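PDB 2JG5: fructose 1-phosphate kinase from Staphylococcus aureus, which probably catalyses the ATP-dependent phosphorylation of fructose 1-phosphate to fructose 1,6-bisphosphate, as a member of the PfkB family of carbohydrate kinases. Local coordinates for residues Met1-Thr6 against Glu52-Gly57; Val5-Ser10 against Val129-Ser134. All coordinates share one frame; numbering follows the deposited sequence.

Overall arrangement
Strand 2-6 lies between its two partners in the parallel sheet: contact 1 joins it to strand 54-56 and contact 2 to strand 128-132. The contacts share Val5 and Thr6, and their centres are about 9 Å apart. They also touch directly: Tyr3 O lies 2.7 Å from Ile130 N, a probable hydrogen bond, and Ile2 CG2 packs 3.8 Å from Ile130 CD1. Contact 2 lies deeper, its centre about 8 Å from the centre of the chain against about 12 Å for contact 1. In PfkB kinases the active site generally lies toward the C-terminal ends of these strands, where the chain leaves the sheet after Thr6.

Contact 1. Residues Met1-Thr6 against Glu52-Gly57; sequences MIYTVT and ESTALG
The ring of Tyr3 lies beside Thr54 and carries Met1 on one face: Met1 CG sits 3.4 Å above the ring plane, offset toward the rim. With CG anti to the backbone N (chi1 -176°), Met1 starts over the ring, and a bend at chi2 (44°) then brings SD to 3.3 Å from Thr54 OG1, the two side chains crossing at about a right angle. Across the strands, Tyr3 CD2 approaches Thr54 CB at 3.8 Å, both side chains pointing the same way. The same CD2 touches Leu56 CD1 obliquely, and Leu56 CB closes on Val5 CG2. Helix 110-120 covers Val5 and Leu56 on this side of the sheet.

Four bonds join the backbones in parallel register, the donors alternating between the strands: Thr54 N to Ile2 O, Thr4 N to Thr54 O, Leu56 N to Thr4 O (2.7 Å) and Thr6 N to Leu56 O. The strand axes are 4.7 Å apart and cross at -30°. On the opposite side, Thr4 OG1 lies 3.6 Å from Ala55 CA and hydrogen-bonds Ser43 OG of helix 38-48, and the same Ser43 hydroxyl hydrogen-bonds Ser53 OG. A water joins the hydroxyls of Thr4 and Thr6 and donates to Leu56 O (2.9 Å), satisfying buried polar atoms. Gly57 turns the corner with backbone angles that call for glycine, its CA 3.1 Å from Thr6 O. Between the two strands the chain first runs out through strands 10-16 and 25-36 of a second sheet and returns by helix 38-48, a parallel crossover interrupted by that excursion, in the central sheet of the ribokinase-like fold.

Contact 2. Residues Val5-Ser10 against Val129-Ser134; sequences VTFNPS and VIVAGS
Val5 and Val131 form a parallel bridge, CA to CA 4.8 Å, held by a bond from Val5 N to Ile130 O of 2.7 Å and a weak one from Ala132 N to Val5 O of 3.4 Å. Beyond it the chains diverge: Thr6 and Ala132 already stand 6.2 Å apart, CA to CA.

The side chains of Val5 and Val131 lie side by side, pointing the same way, and meet through their CG2 atoms at 4.1 Å. Val5 CG2, anti to the carbonyl carbon, also meets Val129 CG1, so one methyl spans two alternate residues of the neighbouring strand. This is the middle of the parallel sheet of the ribokinase-like core, with a helical layer on each side: Val131 packs on Tyr144 and Ile147 of helix 143-154 and Val5 on Leu116 of helix 110-120, whereas Ile130 and Ala132 meet Val42 and Lys38 of helix 38-48.

Phe7, just past the strand, turns its ring back over the divergence. Its CZ comes to 3.6 Å from Val131 CG1, the side chains crossing obliquely, while Ser134 O lies at the ring edge, in plane, 4.0 Å from CD1. Pro136, Ile139 and Ile147 add further apolar cover around the ring. Where the strands have parted, a water accepts from Phe7 N at 3.0 Å; its approach to Ala132 O is too short to be trusted in detail.

Contact 1. Residues Met1-Thr6 against Glu52-Gly57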
ATOM      1  N   MET A   1       4.554  12.122 -31.342  1.00 35.12           N
ATOM      2  CA  MET A   1       4.348  11.591 -29.950  1.00 34.94           C
ATOM      3  C   MET A   1       5.268  10.419 -29.604  1.00 34.17           C
ATOM      4  O   MET A   1       5.549   9.581 -30.444  1.00 34.29           O
ATOM      5  CB  MET A   1       2.872  11.223 -29.716  1.00 35.08           C
ATOM      6  CG  MET A   1       2.521  10.763 -28.266  1.00 36.32           C
ATOM      7  SD  MET A   1       3.220  11.708 -26.875  1.00 40.14           S
ATOM      8  CE  MET A   1       2.503  13.336 -27.169  1.00 39.35           C
ATOM      9  N   ILE A   2       5.726  10.394 -28.352  1.00 33.70           N
ATOM     10  CA  ILE A   2       6.546   9.320 -27.784  1.00 32.94           C
ATOM     11  C   ILE A   2       5.753   8.542 -26.726  1.00 32.90           C
ATOM     12  O   ILE A   2       5.121   9.135 -25.853  1.00 33.01           O
ATOM     13  CB  ILE A   2       7.837   9.892 -27.142  1.00 32.80           C
ATOM     14  CG1 ILE A   2       8.777  10.419 -28.231  1.00 32.94           C
ATOM     15  CG2 ILE A   2       8.541   8.839 -26.317  1.00 32.06           C
ATOM     16  CD1 ILE A   2       9.756  11.464 -27.776  1.00 33.13           C
ATOM     17  N   TYR A   3       5.801   7.212 -26.806  1.00 32.70           N
ATOM     18  CA  TYR A   3       5.054   6.334 -25.912  1.00 32.11           C
ATOM     19  C   TYR A   3       5.976   5.430 -25.121  1.00 31.88           C
ATOM     20  O   TYR A   3       6.847   4.776 -25.688  1.00 31.79           O
ATOM     21  CB  TYR A   3       4.079   5.464 -26.698  1.00 31.70           C
ATOM     22  CG  TYR A   3       3.053   6.256 -27.460  1.00 31.97           C
ATOM     23  CD1 TYR A   3       3.206   6.496 -28.830  1.00 31.33           C
ATOM     24  CD2 TYR A   3       1.922   6.771 -26.817  1.00 30.84           C
ATOM     25  CE1 TYR A   3       2.270   7.224 -29.527  1.00 30.14           C
ATOM     26  CE2 TYR A   3       0.983   7.495 -27.508  1.00 30.15           C
ATOM     27  CZ  TYR A   3       1.162   7.715 -28.858  1.00 30.58           C
ATOM     28  OH  TYR A   3       0.232   8.444 -29.547  1.00 31.01           O
ATOM     29  N   THR A   4       5.783   5.406 -23.804  1.00 31.58           N
ATOM     30  CA  THR A   4       6.457   4.428 -22.959  1.00 31.18           C
ATOM     31  C   THR A   4       5.455   3.325 -22.603  1.00 31.06           C
ATOM     32  O   THR A   4       4.266   3.592 -22.422  1.00 31.27           O
ATOM     33  CB  THR A   4       7.055   5.083 -21.695  1.00 31.30           C
ATOM     34  OG1 THR A   4       6.007   5.624 -20.881  1.00 30.88           O
ATOM     35  CG2 THR A   4       8.005   6.200 -22.097  1.00 30.37           C
ATOM     36  N   VAL A   5       5.912   2.080 -22.571  1.00 30.70           N
ATOM     37  CA  VAL A   5       5.035   0.970 -22.203  1.00 30.34           C
ATOM     38  C   VAL A   5       5.611   0.319 -20.934  1.00 30.81           C
ATOM     39  O   VAL A   5       6.773  -0.062 -20.907  1.00 30.74           O
ATOM     40  CB  VAL A   5       4.883  -0.048 -23.357  1.00 30.38           C
ATOM     41  CG1 VAL A   5       3.880  -1.151 -23.002  1.00 30.38           C
ATOM     42  CG2 VAL A   5       4.457   0.656 -24.669  1.00 30.18           C
ATOM     43  N   THR A   6       4.798   0.264 -19.880  1.00 30.57           N
ATOM     44  CA  THR A   6       5.123  -0.410 -18.633  1.00 30.92           C
ATOM     45  C   THR A   6       3.995  -1.429 -18.387  1.00 30.51           C
ATOM     46  O   THR A   6       2.866  -1.062 -18.092  1.00 30.44           O
ATOM     47  CB  THR A   6       5.245   0.595 -17.425  1.00 30.86           C
ATOM     48  OG1 THR A   6       6.215   1.616 -17.715  1.00 32.13           O
ATOM     49  CG2 THR A   6       5.660  -0.101 -16.164  1.00 31.17           C
ATOM     50  N   GLU A  52       7.783  15.509 -24.147  1.00 30.39           N
ATOM     51  CA  GLU A  52       6.502  14.851 -23.921  1.00 30.66           C
ATOM     52  C   GLU A  52       6.557  13.364 -24.216  1.00 30.49           C
ATOM     53  O   GLU A  52       7.380  12.880 -25.006  1.00 30.70           O
ATOM     54  CB  GLU A  52       5.368  15.486 -24.739  1.00 30.84           C
ATOM     55  CG  GLU A  52       5.147  16.983 -24.519  1.00 33.26           C
ATOM     56  CD  GLU A  52       4.853  17.343 -23.073  1.00 36.44           C
ATOM     57  OE1 GLU A  52       4.335  16.487 -22.313  1.00 37.37           O
ATOM     58  OE2 GLU A  52       5.134  18.499 -22.702  1.00 38.06           O
ATOM     59  N   SER A  53       5.666  12.646 -23.551  1.00 30.19           N
ATOM     60  CA  SER A  53       5.495  11.229 -23.756  1.00 30.17           C
ATOM     61  C   SER A  53       4.202  10.884 -23.063  1.00 30.03           C
ATOM     62  O   SER A  53       3.749  11.606 -22.169  1.00 30.07           O
ATOM     63  CB  SER A  53       6.655  10.434 -23.153  1.00 30.11           C
ATOM     64  OG  SER A  53       6.615  10.478 -21.737  1.00 30.40           O
ATOM     65  N   THR A  54       3.603   9.787 -23.493  1.00 30.21           N
ATOM     66  CA  THR A  54       2.376   9.303 -22.905  1.00 30.12           C
ATOM     67  C   THR A  54       2.641   7.913 -22.399  1.00 29.96           C
ATOM     68  O   THR A  54       3.088   7.053 -23.155  1.00 29.95           O
ATOM     69  CB  THR A  54       1.260   9.257 -23.960  1.00 30.04           C
ATOM     70  OG1 THR A  54       1.137  10.546 -24.548  1.00 29.55           O
ATOM     71  CG2 THR A  54      -0.077   8.850 -23.340  1.00 30.15           C
ATOM     72  N   ALA A  55       2.366   7.700 -21.119  1.00 30.24           N
ATOM     73  CA  ALA A  55       2.549   6.391 -20.507  1.00 30.48           C
ATOM     74  C   ALA A  55       1.432   5.425 -20.909  1.00 30.68           C
ATOM     75  O   ALA A  55       0.248   5.694 -20.715  1.00 30.77           O
ATOM     76  CB  ALA A  55       2.654   6.509 -18.990  1.00 30.36           C
ATOM     77  N   LEU A  56       1.834   4.306 -21.496  1.00 31.13           N
ATOM     78  CA  LEU A  56       0.928   3.212 -21.814  1.00 31.09           C
ATOM     79  C   LEU A  56       1.267   2.041 -20.910  1.00 31.04           C
ATOM     80  O   LEU A  56       2.287   2.064 -20.220  1.00 31.07           O
ATOM     81  CB  LEU A  56       1.076   2.804 -23.279  1.00 30.82           C
ATOM     82  CG  LEU A  56       0.835   3.838 -24.378  1.00 31.01           C
ATOM     83  CD1 LEU A  56       0.890   3.121 -25.724  1.00 29.96           C
ATOM     84  CD2 LEU A  56      -0.487   4.577 -24.190  1.00 30.43           C
ATOM     85  N   GLY A  57       0.411   1.023 -20.909  1.00 31.16           N
ATOM     86  CA  GLY A  57       0.594  -0.129 -20.033  1.00 30.99           C
ATOM     87  C   GLY A  57      -0.644  -0.419 -19.215  1.00 30.82           C
ATOM     88  O   GLY A  57      -1.736  -0.008 -19.590  1.00 30.92           O
TER
HETATM   89  O   HOH W   1       4.517   3.688 -19.321  1.00 19.66           O

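Contact 2. Residues Val5-Ser10 against Val129-Ser134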
ATOM      1  N   VAL A   5       5.912   2.080 -22.571  1.00 30.70           N
ATOM      2  CA  VAL A   5       5.035   0.970 -22.203  1.00 30.34           C
ATOM      3  C   VAL A   5       5.611   0.319 -20.934  1.00 30.81           C
ATOM      4  O   VAL A   5       6.773  -0.062 -20.907  1.00 30.74           O
ATOM      5  CB  VAL A   5       4.883  -0.048 -23.357  1.00 30.38           C
ATOM      6  CG1 VAL A   5       3.880  -1.151 -23.002  1.00 30.38           C
ATOM      7  CG2 VAL A   5       4.457   0.656 -24.669  1.00 30.18           C
ATOM      8  N   THR A   6       4.798   0.264 -19.880  1.00 30.57           N
ATOM      9  CA  THR A   6       5.123  -0.410 -18.633  1.00 30.92           C
ATOM     10  C   THR A   6       3.995  -1.429 -18.387  1.00 30.51           C
ATOM     11  O   THR A   6       2.866  -1.062 -18.092  1.00 30.44           O
ATOM     12  CB  THR A   6       5.245   0.595 -17.425  1.00 30.86           C
ATOM     13  OG1 THR A   6       6.215   1.616 -17.715  1.00 32.13           O
ATOM     14  CG2 THR A   6       5.660  -0.101 -16.164  1.00 31.17           C
ATOM     15  N   PHE A   7       4.314  -2.709 -18.544  1.00 30.17           N
ATOM     16  CA  PHE A   7       3.363  -3.796 -18.319  1.00 29.59           C
ATOM     17  C   PHE A   7       2.918  -3.952 -16.867  1.00 29.75           C
ATOM     18  O   PHE A   7       1.765  -4.288 -16.604  1.00 29.68           O
ATOM     19  CB  PHE A   7       3.973  -5.121 -18.757  1.00 29.08           C
ATOM     20  CG  PHE A   7       4.385  -5.163 -20.181  1.00 28.62           C
ATOM     21  CD1 PHE A   7       5.640  -5.646 -20.531  1.00 29.44           C
ATOM     22  CD2 PHE A   7       3.522  -4.739 -21.185  1.00 28.86           C
ATOM     23  CE1 PHE A   7       6.029  -5.705 -21.858  1.00 30.37           C
ATOM     24  CE2 PHE A   7       3.897  -4.797 -22.506  1.00 28.47           C
ATOM     25  CZ  PHE A   7       5.157  -5.278 -22.848  1.00 29.68           C
ATOM     26  N   ASN A   8       3.844  -3.727 -15.936  1.00 29.72           N
ATOM     27  CA  ASN A   8       3.602  -3.968 -14.532  1.00 30.15           C
ATOM     28  C   ASN A   8       4.053  -2.768 -13.663  1.00 30.27           C
ATOM     29  O   ASN A   8       4.907  -2.908 -12.788  1.00 30.19           O
ATOM     30  CB  ASN A   8       4.318  -5.273 -14.115  1.00 30.61           C
ATOM     31  CG  ASN A   8       3.920  -5.756 -12.732  1.00 30.52           C
ATOM     32  OD1 ASN A   8       2.943  -5.284 -12.155  1.00 31.41           O
ATOM     33  ND2 ASN A   8       4.683  -6.700 -12.190  1.00 30.83           N
ATOM     34  N   PRO A   9       3.473  -1.578 -13.901  1.00 30.38           N
ATOM     35  CA  PRO A   9       3.875  -0.405 -13.124  1.00 30.36           C
ATOM     36  C   PRO A   9       3.654  -0.574 -11.618  1.00 30.66           C
ATOM     37  O   PRO A   9       2.917  -1.466 -11.174  1.00 30.62           O
ATOM     38  CB  PRO A   9       2.951   0.691 -13.662  1.00 30.37           C
ATOM     39  CG  PRO A   9       1.799  -0.043 -14.260  1.00 29.94           C
ATOM     40  CD  PRO A   9       2.406  -1.246 -14.866  1.00 29.81           C
ATOM     41  N   SER A  10       4.268   0.293 -10.831  1.00 30.53           N
ATOM     42  CA  SER A  10       4.218   0.101  -9.397  1.00 30.79           C
ATOM     43  C   SER A  10       4.040   1.375  -8.623  1.00 31.00           C
ATOM     44  O   SER A  10       4.441   2.454  -9.061  1.00 31.58           O
ATOM     45  CB  SER A  10       5.505  -0.571  -8.920  1.00 30.78           C
ATOM     46  OG  SER A  10       6.622   0.163  -9.365  1.00 29.98           O
ATOM     47  N   VAL A 129       8.066   4.280 -29.806  1.00 30.12           N
ATOM     48  CA  VAL A 129       7.501   3.396 -28.806  1.00 29.47           C
ATOM     49  C   VAL A 129       8.659   2.768 -28.026  1.00 29.66           C
ATOM     50  O   VAL A 129       9.524   2.077 -28.604  1.00 29.63           O
ATOM     51  CB  VAL A 129       6.569   2.324 -29.444  1.00 29.57           C
ATOM     52  CG1 VAL A 129       5.987   1.403 -28.367  1.00 28.44           C
ATOM     53  CG2 VAL A 129       5.437   3.010 -30.241  1.00 27.97           C
ATOM     54  N   ILE A 130       8.682   3.053 -26.722  1.00 29.17           N
ATOM     55  CA  ILE A 130       9.675   2.506 -25.793  1.00 29.02           C
ATOM     56  C   ILE A 130       8.996   1.445 -24.928  1.00 29.48           C
ATOM     57  O   ILE A 130       8.038   1.731 -24.207  1.00 29.47           O
ATOM     58  CB  ILE A 130      10.289   3.600 -24.877  1.00 28.72           C
ATOM     59  CG1 ILE A 130      10.853   4.756 -25.716  1.00 28.76           C
ATOM     60  CG2 ILE A 130      11.383   3.002 -23.959  1.00 27.73           C
ATOM     61  CD1 ILE A 130      10.819   6.108 -25.033  1.00 28.86           C
ATOM     62  N   VAL A 131       9.494   0.217 -25.009  1.00 29.69           N
ATOM     63  CA  VAL A 131       8.942  -0.862 -24.213  1.00 29.85           C
ATOM     64  C   VAL A 131      10.031  -1.315 -23.269  1.00 30.44           C
ATOM     65  O   VAL A 131      11.108  -1.725 -23.693  1.00 30.48           O
ATOM     66  CB  VAL A 131       8.402  -2.036 -25.088  1.00 30.12           C
ATOM     67  CG1 VAL A 131       7.621  -3.038 -24.230  1.00 28.82           C
ATOM     68  CG2 VAL A 131       7.521  -1.509 -26.197  1.00 28.23           C
ATOM     69  N   ALA A 132       9.751  -1.205 -21.977  1.00 30.92           N
ATOM     70  CA  ALA A 132      10.745  -1.478 -20.970  1.00 31.41           C
ATOM     71  C   ALA A 132      10.108  -2.198 -19.802  1.00 32.08           C
ATOM     72  O   ALA A 132       9.047  -1.779 -19.295  1.00 32.32           O
ATOM     73  CB  ALA A 132      11.418  -0.178 -20.506  1.00 31.21           C
ATOM     74  N   GLY A 133      10.761  -3.284 -19.383  1.00 32.33           N
ATOM     75  CA  GLY A 133      10.356  -4.002 -18.189  1.00 32.63           C
ATOM     76  C   GLY A 133      10.258  -5.507 -18.315  1.00 33.08           C
ATOM     77  O   GLY A 133      10.344  -6.084 -19.424  1.00 32.94           O
ATOM     78  N   SER A 134      10.091  -6.143 -17.160  1.00 33.16           N
ATOM     79  CA  SER A 134       9.835  -7.566 -17.101  1.00 33.71           C
ATOM     80  C   SER A 134       8.392  -7.810 -17.523  1.00 33.61           C
ATOM     81  O   SER A 134       7.511  -6.974 -17.288  1.00 34.07           O
ATOM     82  CB  SER A 134      10.079  -8.098 -15.687  1.00 33.82           C
ATOM     83  OG  SER A 134      11.454  -7.960 -15.324  1.00 34.74           O
TER
HETATM   84  O   HOH W   2       7.239  -3.359 -18.972  1.00 34.76           O